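Local coordinates for hydroxylase, putative (Mycobacterium tuberculosis, PDB 3AFF), which acts as the oxygenase component of a flavin-dependent monooxygenase in cholesterol catabolism, probably hydroxylating the phenolic ring of the secosteroid 3-HSA ortho to its hydroxyl group, at residues 321-326 with 372-377; 104-109 with 203-208; 24-29 with 38-43; 51-56 with 61-66; 287-292 with 330-335. All blocks are in the same frame, centred on the assembly; numbering follows the deposited sequence. Where two conformers were deposited one is given.

Contact 1 (321-326 with 372-377); sequences RARRDQ and DPERAY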
# COMPACT_ATOMS: atom_id res chain seq x y z
N ARG A 321 24.59 -2.31 12.54
CA ARG A 321 23.50 -3.26 12.86
C ARG A 321 23.45 -3.61 14.35
O ARG A 321 22.38 -3.72 14.93
CB ARG A 321 23.71 -4.59 12.13
CG ARG A 321 23.30 -4.64 10.70
CD ARG A 321 22.93 -6.11 10.20
NE ARG A 321 23.91 -7.20 10.40
CZ ARG A 321 23.82 -8.07 11.41
NH1 ARG A 321 22.83 -7.90 12.28
NH2 ARG A 321 24.69 -9.10 11.57
N ALA A 322 24.61 -3.86 14.95
CA ALA A 322 24.66 -4.33 16.34
C ALA A 322 24.10 -3.23 17.26
O ALA A 322 23.38 -3.53 18.19
CB ALA A 322 26.13 -4.78 16.75
N ARG A 323 24.40 -1.96 16.95
CA ARG A 323 23.84 -0.85 17.68
C ARG A 323 22.34 -0.67 17.58
O ARG A 323 21.70 -0.39 18.57
CB ARG A 323 24.46 0.48 17.26
CG ARG A 323 25.67 0.77 18.05
CD ARG A 323 25.45 1.69 19.24
NE ARG A 323 26.79 1.96 19.77
CZ ARG A 323 27.06 2.15 21.05
NH1 ARG A 323 26.07 2.10 21.91
NH2 ARG A 323 28.32 2.39 21.46
N ARG A 324 21.80 -0.71 16.37
CA ARG A 324 20.38 -0.59 16.19
C ARG A 324 19.67 -1.78 16.83
O ARG A 324 18.58 -1.61 17.38
CB ARG A 324 19.98 -0.35 14.74
CG ARG A 324 20.59 -1.26 13.72
CD ARG A 324 19.56 -1.69 12.60
NE ARG A 324 19.17 -3.11 12.80
CZ ARG A 324 19.19 -4.10 11.88
NH1 ARG A 324 19.57 -3.88 10.62
NH2 ARG A 324 18.81 -5.33 12.24
N ASP A 325 20.29 -2.95 16.82
CA ASP A 325 19.72 -4.11 17.50
C ASP A 325 19.66 -4.02 19.01
O ASP A 325 18.85 -4.74 19.61
CB ASP A 325 20.37 -5.43 17.03
CG ASP A 325 20.00 -5.79 15.59
OD1 ASP A 325 19.09 -5.13 15.03
OD2 ASP A 325 20.62 -6.71 15.01
N GLN A 326 20.46 -3.17 19.66
CA GLN A 326 20.35 -3.02 21.12
C GLN A 326 18.95 -2.58 21.53
O GLN A 326 18.33 -3.20 22.36
CB GLN A 326 21.39 -2.02 21.70
CG GLN A 326 22.85 -2.36 21.30
CD GLN A 326 23.43 -3.58 21.98
OE1 GLN A 326 24.47 -4.15 21.52
NE2 GLN A 326 22.83 -3.99 23.08
N ASP A 372 22.07 6.71 28.36
CA ASP A 372 23.50 6.52 28.12
C ASP A 372 24.00 7.67 27.26
O ASP A 372 23.44 7.92 26.22
CB ASP A 372 23.83 5.17 27.45
CG ASP A 372 25.35 4.90 27.46
OD1 ASP A 372 26.06 5.73 26.88
OD2 ASP A 372 25.86 3.96 28.13
N PRO A 373 25.03 8.40 27.70
CA PRO A 373 25.57 9.46 26.81
C PRO A 373 26.15 9.02 25.44
O PRO A 373 26.28 9.81 24.50
CB PRO A 373 26.64 10.15 27.68
CG PRO A 373 26.99 9.17 28.73
CD PRO A 373 25.71 8.38 29.01
N GLU A 374 26.53 7.76 25.31
CA GLU A 374 27.08 7.31 24.06
C GLU A 374 26.08 7.34 22.95
O GLU A 374 26.44 7.35 21.79
CB GLU A 374 27.60 5.90 24.17
CG GLU A 374 28.69 5.76 25.18
CD GLU A 374 29.56 4.49 24.92
OE1 GLU A 374 29.11 3.55 24.16
OE2 GLU A 374 30.67 4.48 25.52
N ARG A 375 24.80 7.37 23.27
CA ARG A 375 23.81 7.59 22.23
C ARG A 375 24.08 8.95 21.56
O ARG A 375 23.76 9.14 20.41
CB ARG A 375 22.38 7.57 22.79
CG ARG A 375 21.98 6.26 23.38
CD ARG A 375 20.65 6.39 24.11
NE ARG A 375 19.57 6.75 23.19
CZ ARG A 375 18.59 7.63 23.46
NH1 ARG A 375 18.54 8.25 24.65
NH2 ARG A 375 17.66 7.91 22.55
N ALA A 376 24.69 9.90 22.27
CA ALA A 376 24.97 11.15 21.61
C ALA A 376 26.36 11.10 21.00
O ALA A 376 26.58 11.63 19.93
CB ALA A 376 24.82 12.30 22.59
N TYR A 377 27.31 10.45 21.67
CA TYR A 377 28.71 10.47 21.18
C TYR A 377 28.82 10.02 19.73
O TYR A 377 29.62 10.50 18.96
CB TYR A 377 29.67 9.64 22.03
CG TYR A 377 29.80 10.00 23.47
CD1 TYR A 377 29.29 11.23 23.99
CD2 TYR A 377 30.48 9.14 24.33
CE1 TYR A 377 29.43 11.53 25.36
CE2 TYR A 377 30.60 9.43 25.66
CZ TYR A 377 30.07 10.61 26.18
OH TYR A 377 30.20 10.80 27.50
O HOH W 1 26.61 2.48 24.67
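R323, on helix 316-342, reaches across to E374, on the short helix 374-377, and the two meet through one salt-bridged hydrogen bond: NH2 of R323 donates to OE1 of E374 at 3.0 Å. The bond is fairly straight (158° at the hydrogen). OE1 lies at the edge of the guanidinium, near its plane, while the carboxylate plane is turned 62° against it. A bend at chi2 (-97°) carries the arginine chain over the gap, and its shaft crosses the glutamate at about a right angle.

The packed side is that of E374, which is buried and rests on H237; its other oxygen, OE2, accepts from W233 NE1. D372 ties down the backbone there, its OD1 capping E374 N at 2.6 Å. The looser side belongs to R323, partly exposed and covered by P238 and V394. A water fills the angle between the two groups, accepting from R323 NH1 at 2.8 Å and donating to E374 OE1 at 2.8 Å. R323 NH2 has a second acceptor in the carbonyl of M393, near the C-terminus.

E374 lies about 6 Å, side chain to side chain, from Y120, an FMN-binding residue by similarity. Bonds from R323 and the water at OE1, and from W233 at OE2, engage both oxygens and so fix the rotation of the E374 carboxylate.

Contact 2 (104-109 with 203-208); sequences QEEVWG and PRHRFL
E106, on helix 101-108, presents its carboxylate to two neighbours in sequence, H205 and R206, one for each oxygen. Its chain is extended beyond CG, so the acid reaches well away from the helix and crosses both partners at about a right angle. The imidazole stands 74° from the carboxylate plane: H205 NE2 donates to E106 OE1 at 2.9 Å from above that plane, 47° out of it, while OE1 itself sits near the edge of the ring. R206 comes to the other oxygen differently. Its NE donates to E106 OE2 at 2.7 Å on the syn lone pair, a salt bridge with a rather bent hydrogen bond (131°).

These bonds join the last helix of the acyl-CoA dehydrogenase-like N-terminal region to the turn between strands 200-203 and 207-209 of the beta domain. This is a surface contact, away from the annotated FMN sites.

The arginine chain bends at chi3, which turns NE to the acid, and CD of P203 lies 3.2 Å above one face of the R206 guanidinium, toward its rim. NH1 of R206 is taken up by the carbonyl of L170 on strand 162-172, and W150 packs against both E106 and R206.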
# COMPACT_ATOMS: atom_id res chain seq x y z
N GLN A 104 47.50 -3.07 34.59
CA GLN A 104 47.00 -4.44 34.86
C GLN A 104 47.79 -5.05 36.04
O GLN A 104 47.22 -5.61 36.94
CB GLN A 104 47.20 -5.31 33.61
CG GLN A 104 46.32 -4.97 32.43
CD GLN A 104 46.65 -5.85 31.26
OE1 GLN A 104 46.55 -7.08 31.35
NE2 GLN A 104 47.05 -5.26 30.16
N GLU A 105 49.11 -4.86 36.01
CA GLU A 105 50.02 -5.33 37.11
C GLU A 105 49.64 -4.75 38.46
O GLU A 105 49.52 -5.52 39.46
CB GLU A 105 51.50 -5.07 36.74
CG GLU A 105 52.49 -5.35 37.90
CD GLU A 105 52.70 -6.87 38.14
OE1 GLU A 105 52.52 -7.64 37.16
OE2 GLU A 105 53.07 -7.27 39.27
N GLU A 106 49.32 -3.44 38.50
CA GLU A 106 48.83 -2.84 39.73
C GLU A 106 47.55 -3.43 40.33
O GLU A 106 47.37 -3.56 41.56
CB GLU A 106 48.72 -1.30 39.60
CG GLU A 106 50.08 -0.63 39.33
CD GLU A 106 49.98 0.85 39.03
OE1 GLU A 106 51.02 1.56 39.02
OE2 GLU A 106 48.88 1.33 38.84
N VAL A 107 46.61 -3.76 39.45
CA VAL A 107 45.34 -4.35 39.87
C VAL A 107 45.45 -5.82 40.29
O VAL A 107 44.94 -6.23 41.36
CB VAL A 107 44.29 -4.21 38.74
CG1 VAL A 107 42.99 -4.76 39.17
CG2 VAL A 107 44.13 -2.74 38.40
N TRP A 108 46.09 -6.59 39.41
CA TRP A 108 46.09 -8.03 39.47
C TRP A 108 47.45 -8.69 39.83
O TRP A 108 47.50 -9.89 40.01
CB TRP A 108 45.66 -8.56 38.08
CG TRP A 108 44.18 -8.40 37.79
CD1 TRP A 108 43.16 -8.47 38.70
CD2 TRP A 108 43.57 -8.20 36.51
NE1 TRP A 108 41.95 -8.30 38.06
CE2 TRP A 108 42.18 -8.14 36.72
CE3 TRP A 108 44.07 -8.06 35.21
CZ2 TRP A 108 41.26 -7.96 35.66
CZ3 TRP A 108 43.13 -7.87 34.15
CH2 TRP A 108 41.77 -7.83 34.40
N GLY A 109 48.53 -7.93 39.92
CA GLY A 109 49.88 -8.51 40.13
C GLY A 109 50.01 -9.33 41.41
O GLY A 109 50.83 -10.24 41.44
N PRO A 203 48.34 8.45 37.41
CA PRO A 203 49.44 8.48 36.44
C PRO A 203 48.99 8.14 34.98
O PRO A 203 47.93 7.53 34.78
CB PRO A 203 50.43 7.45 37.02
CG PRO A 203 49.53 6.42 37.78
CD PRO A 203 48.41 7.32 38.35
N ARG A 204 49.78 8.52 33.98
CA ARG A 204 49.41 8.27 32.58
C ARG A 204 49.04 6.83 32.18
O ARG A 204 48.18 6.61 31.30
CB ARG A 204 50.42 8.89 31.60
CG ARG A 204 50.25 10.46 31.54
CD ARG A 204 50.91 11.07 30.38
NE ARG A 204 52.37 10.88 30.41
CZ ARG A 204 53.21 11.78 30.92
NH1 ARG A 204 52.72 12.90 31.45
NH2 ARG A 204 54.50 11.59 30.88
N HIS A 205 49.67 5.85 32.82
CA HIS A 205 49.42 4.48 32.48
C HIS A 205 48.08 4.04 33.04
O HIS A 205 47.60 2.94 32.70
CB HIS A 205 50.57 3.51 32.92
CG HIS A 205 50.79 3.48 34.40
ND1 HIS A 205 51.52 4.45 35.06
CD2 HIS A 205 50.33 2.65 35.35
CE1 HIS A 205 51.51 4.21 36.35
NE2 HIS A 205 50.79 3.12 36.56
N ARG A 206 47.45 4.89 33.88
CA ARG A 206 46.13 4.55 34.36
C ARG A 206 44.99 5.41 33.77
O ARG A 206 43.96 5.56 34.36
CB ARG A 206 46.10 4.47 35.88
CG ARG A 206 46.79 3.23 36.47
CD ARG A 206 46.33 2.90 37.89
NE ARG A 206 47.22 3.51 38.88
CZ ARG A 206 46.89 4.49 39.73
NH1 ARG A 206 45.65 5.02 39.74
NH2 ARG A 206 47.82 5.01 40.57
N PHE A 207 45.20 5.91 32.58
CA PHE A 207 44.15 6.48 31.78
C PHE A 207 44.19 5.76 30.45
O PHE A 207 45.27 5.63 29.90
CB PHE A 207 44.45 7.95 31.46
CG PHE A 207 43.56 8.56 30.39
CD1 PHE A 207 42.23 8.93 30.71
CD2 PHE A 207 44.05 8.87 29.13
CE1 PHE A 207 41.37 9.53 29.76
CE2 PHE A 207 43.20 9.47 28.16
CZ PHE A 207 41.87 9.82 28.50
N LEU A 208 43.01 5.42 29.88
CA LEU A 208 42.96 4.81 28.57
C LEU A 208 41.92 5.58 27.74
O LEU A 208 40.74 5.66 28.14
CB LEU A 208 42.59 3.32 28.66
CG LEU A 208 42.31 2.66 27.29
CD1 LEU A 208 43.58 2.67 26.47
CD2 LEU A 208 41.78 1.24 27.42

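Contact 3 (24-29 with 38-43); sequences RDRAQA and DETVKA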
# COMPACT_ATOMS: atom_id res chain seq x y z
N ARG A 24 18.15 -17.65 42.72
CA ARG A 24 16.70 -17.37 42.65
C ARG A 24 16.07 -17.19 44.03
O ARG A 24 15.28 -16.26 44.24
CB ARG A 24 15.95 -18.44 41.82
CG ARG A 24 14.45 -18.10 41.48
CD ARG A 24 13.66 -19.31 40.96
NE ARG A 24 14.23 -19.88 39.72
CZ ARG A 24 14.70 -21.13 39.56
NH1 ARG A 24 15.23 -21.50 38.39
NH2 ARG A 24 14.67 -22.02 40.57
N ASP A 25 16.46 -18.04 44.98
CA ASP A 25 15.86 -18.06 46.30
C ASP A 25 16.18 -16.79 47.07
O ASP A 25 15.31 -16.25 47.75
CB ASP A 25 16.32 -19.29 47.12
CG ASP A 25 15.79 -20.62 46.56
OD1 ASP A 25 16.32 -21.68 46.99
OD2 ASP A 25 14.86 -20.63 45.71
N ARG A 26 17.43 -16.33 46.91
CA ARG A 26 17.98 -15.12 47.54
C ARG A 26 17.42 -13.79 46.95
O ARG A 26 17.61 -12.72 47.52
CB ARG A 26 19.50 -15.17 47.34
CG ARG A 26 20.34 -14.81 48.51
CD ARG A 26 21.78 -15.12 48.23
NE ARG A 26 22.12 -16.52 48.41
CZ ARG A 26 23.06 -17.18 47.73
NH1 ARG A 26 23.77 -16.58 46.80
NH2 ARG A 26 23.28 -18.47 47.97
N ALA A 27 16.71 -13.86 45.82
CA ALA A 27 16.27 -12.66 45.06
C ALA A 27 15.63 -11.51 45.87
O ALA A 27 15.97 -10.35 45.65
CB ALA A 27 15.40 -13.05 43.87
N GLN A 28 14.74 -11.81 46.81
CA GLN A 28 14.12 -10.76 47.62
C GLN A 28 15.12 -10.24 48.64
O GLN A 28 15.15 -9.03 48.90
CB GLN A 28 12.81 -11.23 48.31
CG GLN A 28 12.12 -10.15 49.18
CD GLN A 28 11.48 -8.94 48.38
OE1 GLN A 28 10.57 -9.12 47.54
NE2 GLN A 28 11.94 -7.71 48.68
N ALA A 29 15.93 -11.14 49.19
CA ALA A 29 17.00 -10.79 50.13
C ALA A 29 18.02 -9.83 49.50
O ALA A 29 18.52 -8.91 50.17
CB ALA A 29 17.71 -12.07 50.64
N ASP A 38 27.44 -11.04 49.87
CA ASP A 38 28.80 -11.57 49.75
C ASP A 38 28.78 -13.00 49.22
O ASP A 38 29.63 -13.36 48.41
CB ASP A 38 29.56 -11.51 51.08
CG ASP A 38 29.84 -10.08 51.54
OD1 ASP A 38 29.83 -9.14 50.69
OD2 ASP A 38 30.05 -9.88 52.76
N GLU A 39 27.81 -13.79 49.69
CA GLU A 39 27.65 -15.20 49.34
C GLU A 39 27.52 -15.40 47.83
O GLU A 39 28.07 -16.36 47.27
CB GLU A 39 26.45 -15.82 50.08
CG GLU A 39 26.20 -17.33 49.80
CD GLU A 39 25.26 -18.05 50.83
OE1 GLU A 39 25.31 -19.34 50.91
OE2 GLU A 39 24.48 -17.33 51.55
N THR A 40 26.79 -14.51 47.15
CA THR A 40 26.64 -14.74 45.72
C THR A 40 27.88 -14.33 44.92
O THR A 40 28.30 -15.05 43.99
CB THR A 40 25.22 -14.38 45.13
OG1 THR A 40 25.35 -13.68 43.90
CG2 THR A 40 24.44 -13.60 46.03
N VAL A 41 28.53 -13.23 45.35
CA VAL A 41 29.83 -12.79 44.76
C VAL A 41 30.90 -13.84 44.96
O VAL A 41 31.62 -14.19 44.03
CB VAL A 41 30.29 -11.41 45.32
CG1 VAL A 41 31.61 -10.95 44.66
CG2 VAL A 41 29.18 -10.38 45.13
N LYS A 42 30.99 -14.38 46.17
CA LYS A 42 31.97 -15.46 46.43
C LYS A 42 31.67 -16.69 45.56
O LYS A 42 32.58 -17.27 44.97
CB LYS A 42 31.97 -15.85 47.92
CG LYS A 42 33.20 -16.67 48.34
CD LYS A 42 32.96 -17.40 49.68
CE LYS A 42 34.15 -18.35 50.02
NZ LYS A 42 33.90 -19.71 49.36
N ALA A 43 30.40 -17.09 45.50
CA ALA A 43 30.00 -18.24 44.66
C ALA A 43 30.46 -18.04 43.23
O ALA A 43 31.12 -18.91 42.65
CB ALA A 43 28.48 -18.44 44.70
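R26 reaches E39 and T40 by a chain that bends late. Its chi1 of -136° lies well off a staggered value, chi2 runs extended, and a turn at chi3 swings the guanidinium round to face the neighbouring helix. On that helix E39 holds CG anti to its backbone N (chi1 -179°) and stays extended to the acid, which brings its CG and carboxylate flat over one face of the guanidinium.

The two planar groups are only 10° from parallel and stack: R26 NH2 is 3.5 Å from E39 CD, while E39 CG lies over the same face toward its rim. Because the carboxylate lies above the plane, no N-H points at an oxygen. The nearest, E39 OE1 to R26 NH2, makes a long salt bridge of 3.7 Å that works through charge alone.

Helices 9-33 and 38-47 are consecutive helices joined by a short loop, and open the N-terminal helical part of the acyl-CoA dehydrogenase fold; the segments meet most closely along the backbone at R26 and T40. The first helix is kinked here, the N atoms of Q28 and A29 making no bond to the turn before.

T40 meets the guanidinium at its edge and not on its face. Its CB and CG2 each lie 3.1 Å from R26 NH1, a very close approach for carbon and nitrogen. With the threonine's chi1 also off a staggered value, this detail of the fit is best regarded as doubtful. Lower on the arginine, CD passes T40 CG2 at 3.8 Å, the two side chains sliding past each other in opposite directions.

Contact 4 (51-56 with 61-66); sequences TLLQPQ and LQCDPA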
# COMPACT_ATOMS: atom_id res chain seq x y z
N THR A 51 36.66 -14.77 35.86
CA THR A 51 37.77 -15.11 34.96
C THR A 51 37.46 -15.17 33.47
O THR A 51 38.39 -15.20 32.64
CB THR A 51 38.48 -16.45 35.34
OG1 THR A 51 37.63 -17.57 35.00
CG2 THR A 51 38.81 -16.47 36.85
N LEU A 52 36.16 -15.18 33.12
CA LEU A 52 35.72 -15.54 31.78
C LEU A 52 36.37 -14.72 30.69
O LEU A 52 36.87 -15.26 29.70
CB LEU A 52 34.19 -15.42 31.65
CG LEU A 52 33.38 -16.62 32.17
CD1 LEU A 52 31.90 -16.31 32.40
CD2 LEU A 52 33.61 -17.93 31.31
N LEU A 53 36.36 -13.40 30.90
CA LEU A 53 36.89 -12.45 29.94
C LEU A 53 38.23 -11.86 30.34
O LEU A 53 38.79 -11.03 29.63
CB LEU A 53 35.86 -11.33 29.76
CG LEU A 53 34.63 -11.70 28.91
CD1 LEU A 53 33.68 -10.50 28.95
CD2 LEU A 53 35.11 -11.89 27.45
N GLN A 54 38.75 -12.31 31.48
CA GLN A 54 40.09 -11.95 31.98
C GLN A 54 41.23 -12.60 31.14
O GLN A 54 41.07 -13.71 30.65
CB GLN A 54 40.18 -12.35 33.43
CG GLN A 54 41.53 -12.00 34.10
CD GLN A 54 41.51 -12.28 35.56
OE1 GLN A 54 40.93 -13.27 36.01
NE2 GLN A 54 42.17 -11.41 36.35
N PRO A 55 42.35 -11.90 30.91
CA PRO A 55 43.43 -12.51 30.12
C PRO A 55 44.10 -13.75 30.76
O PRO A 55 44.10 -13.94 32.00
CB PRO A 55 44.42 -11.35 29.89
CG PRO A 55 43.57 -10.11 30.16
CD PRO A 55 42.64 -10.48 31.20
N GLN A 56 44.56 -14.64 29.88
CA GLN A 56 45.26 -15.86 30.32
C GLN A 56 46.51 -15.57 31.18
O GLN A 56 46.77 -16.32 32.14
CB GLN A 56 45.53 -16.87 29.16
CG GLN A 56 46.72 -16.53 28.29
CD GLN A 56 48.12 -16.83 28.96
OE1 GLN A 56 48.20 -17.62 29.93
NE2 GLN A 56 49.20 -16.21 28.44
N LEU A 61 40.19 -16.86 31.27
CA LEU A 61 39.86 -17.67 30.11
C LEU A 61 39.76 -16.93 28.81
O LEU A 61 39.59 -17.59 27.79
CB LEU A 61 38.58 -18.46 30.39
CG LEU A 61 38.62 -19.31 31.66
CD1 LEU A 61 37.23 -19.72 32.12
CD2 LEU A 61 39.47 -20.54 31.34
N GLN A 62 39.94 -15.58 28.83
CA GLN A 62 39.83 -14.72 27.63
C GLN A 62 38.85 -15.32 26.61
O GLN A 62 39.15 -15.46 25.41
CB GLN A 62 41.19 -14.48 26.97
CG GLN A 62 42.09 -15.77 26.83
CD GLN A 62 43.53 -15.42 26.54
OE1 GLN A 62 44.07 -14.45 27.09
NE2 GLN A 62 44.16 -16.18 25.64
N CYS A 63 37.67 -15.65 27.12
CA CYS A 63 36.68 -16.46 26.40
C CYS A 63 35.93 -15.84 25.25
O CYS A 63 36.03 -14.62 24.98
CB CYS A 63 35.70 -17.08 27.38
SG CYS A 63 34.42 -15.92 27.93
N ASP A 64 35.22 -16.73 24.52
CA ASP A 64 34.30 -16.33 23.46
C ASP A 64 33.28 -15.35 24.08
O ASP A 64 32.60 -15.69 25.08
CB ASP A 64 33.66 -17.61 22.98
CG ASP A 64 32.54 -17.41 21.97
OD1 ASP A 64 32.08 -16.27 21.70
OD2 ASP A 64 32.15 -18.49 21.43
N PRO A 65 33.21 -14.11 23.56
CA PRO A 65 32.34 -13.12 24.25
C PRO A 65 30.82 -13.54 24.24
O PRO A 65 30.08 -13.21 25.15
CB PRO A 65 32.63 -11.82 23.48
CG PRO A 65 32.97 -12.30 22.12
CD PRO A 65 33.89 -13.48 22.42
N ALA A 66 30.40 -14.38 23.30
CA ALA A 66 29.02 -14.86 23.33
C ALA A 66 28.72 -15.76 24.53
O ALA A 66 27.60 -15.75 25.09
CB ALA A 66 28.67 -15.50 22.00
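L52 and L53 lie opposite L61 and Q62 where the loop after helix 38-47 doubles back on itself before helix 65-76, in the N-terminal helical part of the acyl-CoA dehydrogenase fold. Backbone bonds hold the fold-back together. L61 N donates to T51 O at 2.8 Å, C63 N to L52 O at 2.7 Å, and Q62 N to Q54 O at 2.8 Å. Q62 takes left-handed backbone angles (29°/51°) between the L61 and C63 bonds.

Apolar contacts flank these bonds, gathered round C63 SG. L52 CB packs on that sulfur at 3.8 Å, and CD2 of L52 touches CD1 of L61, the two leucines crossing obliquely. L53 sends CD2 to the same C63 SG at 4.1 Å. On the L52 and L61 side V12 of helix 9-33 continues the packing, touching both leucines. T51 OG1, bonded to the carbonyl of G48, also lies against L61 CD1.

A third group is polar. D64, the N-cap of helix 65-76, accepts from A66 N through OD1 at 3.0 Å. The side chains of Q56 and Q62 run side by side in the same direction, their amide planes nearly perpendicular. The carboxamide of Q62 closes the other end: its OE1 takes the backbone N-H of Q56 at 2.8 Å, the donor standing 56° out of the amide plane and so not on a lone pair.

Contact 5 (287-292 with 330-335); sequences ASDIDA and TGRSIA
The guanidinium of R332, on helix 316-342, lies with one face over the backbone of D289 on helix 286-309: CA of D289 stands 4.1 Å above the plane, set toward the rim. At the edge, near the plane, A292 CB comes to 3.3 Å from R332 NH2, a tight approach. The D289 carboxylate is turned 45° against the guanidinium and crosses its chain at about a right angle. OD1 sits well out of the guanidinium plane, and its long salt bridge to R332 NH2, 3.7 Å, is a matter of charge, with no N-H aimed at it.

The bend at chi3 (93°) folds the arginine back over its neighbour, leading its end along the turn that carries D289 and A292. A water binds the other oxygen of the acid, donating to D289 OD2 at 2.9 Å and to the carbonyl O of R332 at 2.9 Å, so that the side chain and the opposite backbone are linked through one molecule. OD2 also has a weak, long ion pair with R339, two turns further along helix 316-342. To the side, I290 packs on Y250 and S333 on V246, both on helix 233-259.

Helices 286-309 and 316-342 run in opposing directions here and, with 233-259 and 354-370, belong to the C-terminal helical bundle of the acyl-CoA dehydrogenase fold.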
# COMPACT_ATOMS: atom_id res chain seq x y z
N ALA A 287 6.78 -15.54 24.18
CA ALA A 287 7.92 -16.45 24.27
C ALA A 287 8.84 -16.41 23.05
O ALA A 287 10.07 -16.59 23.17
CB ALA A 287 7.45 -17.90 24.53
N SER A 288 8.25 -16.22 21.88
CA SER A 288 9.02 -16.25 20.66
C SER A 288 9.61 -14.91 20.31
O SER A 288 10.57 -14.88 19.59
CB SER A 288 8.18 -16.77 19.50
OG SER A 288 7.06 -15.92 19.30
N ASP A 289 9.03 -13.80 20.81
CA ASP A 289 9.65 -12.50 20.69
C ASP A 289 10.92 -12.44 21.55
O ASP A 289 11.90 -11.85 21.17
CB ASP A 289 8.70 -11.37 21.14
CG ASP A 289 7.61 -11.08 20.10
OD1 ASP A 289 7.70 -11.52 18.94
OD2 ASP A 289 6.62 -10.38 20.45
N ILE A 290 10.85 -13.02 22.73
CA ILE A 290 11.97 -13.04 23.68
C ILE A 290 13.13 -13.84 23.08
O ILE A 290 14.27 -13.36 23.08
CB ILE A 290 11.50 -13.60 25.04
CG1 ILE A 290 10.51 -12.62 25.67
CG2 ILE A 290 12.67 -13.93 25.93
CD1 ILE A 290 9.91 -13.02 27.02
N ASP A 291 12.85 -15.03 22.58
CA ASP A 291 13.90 -15.83 21.95
C ASP A 291 14.42 -15.18 20.67
O ASP A 291 15.61 -15.27 20.40
CB ASP A 291 13.52 -17.31 21.75
CG ASP A 291 14.71 -18.28 22.02
OD1 ASP A 291 15.10 -18.47 23.20
OD2 ASP A 291 15.25 -18.88 21.05
N ALA A 292 13.56 -14.50 19.89
CA ALA A 292 14.04 -13.76 18.70
C ALA A 292 14.96 -12.57 19.09
O ALA A 292 15.94 -12.32 18.41
CB ALA A 292 12.88 -13.27 17.79
N THR A 330 16.00 -5.13 23.39
CA THR A 330 15.59 -4.74 24.68
C THR A 330 14.13 -4.24 24.62
O THR A 330 13.33 -4.54 25.51
CB THR A 330 16.61 -3.70 25.23
OG1 THR A 330 17.88 -4.34 25.52
CG2 THR A 330 16.13 -3.11 26.51
N GLY A 331 13.77 -3.50 23.58
CA GLY A 331 12.35 -3.11 23.32
C GLY A 331 11.32 -4.25 23.20
O GLY A 331 10.25 -4.21 23.85
N ARG A 332 11.66 -5.26 22.40
CA ARG A 332 10.83 -6.47 22.25
C ARG A 332 10.67 -7.21 23.58
O ARG A 332 9.56 -7.64 23.94
CB ARG A 332 11.46 -7.45 21.26
CG ARG A 332 11.42 -7.04 19.80
CD ARG A 332 12.52 -7.89 19.03
NE ARG A 332 12.16 -9.19 18.38
CZ ARG A 332 10.99 -9.52 17.78
NH1 ARG A 332 9.94 -8.67 17.73
NH2 ARG A 332 10.86 -10.72 17.22
N SER A 333 11.79 -7.38 24.27
CA SER A 333 11.88 -8.01 25.56
C SER A 333 11.02 -7.35 26.56
O SER A 333 10.29 -8.03 27.26
CB SER A 333 13.35 -7.95 26.04
OG SER A 333 14.08 -8.90 25.30
N ILE A 334 11.12 -6.02 26.69
CA ILE A 334 10.38 -5.30 27.67
C ILE A 334 8.86 -5.36 27.29
O ILE A 334 7.98 -5.51 28.17
CB ILE A 334 10.85 -3.79 27.84
CG1 ILE A 334 11.70 -3.57 29.10
CG2 ILE A 334 9.73 -2.88 28.14
CD1 ILE A 334 13.20 -3.51 28.78
N ALA A 335 8.56 -5.24 26.01
CA ALA A 335 7.13 -5.29 25.57
C ALA A 335 6.45 -6.61 26.07
O ALA A 335 5.39 -6.58 26.66
CB ALA A 335 7.08 -5.24 24.09
O HOH W 2 7.47 -8.05 21.90

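How the contacts relate
Along the chain, contact 3 comes first, then contact 4, contact 2, and last contacts 5 and 1, whose segments alternate. Contacts 3 and 4 lie in the N-terminal helical region, their centres about 23 Å apart. Contact 2 ties helix 101-108 to the beta domain and touches contact 4: W108 packs against Q54 and P55. Contacts 1 and 5 share helix 316-342, with centres about 18 Å apart. The widest separation is between contacts 2 and 5, whose centres are about 40 Å apart. Together they sample the N-terminal helices, the beta domain and the C-terminal bundle of the acyl-CoA dehydrogenase fold. Contact 1 is near the probable FMN site; contacts 2 and 5 lie away from it.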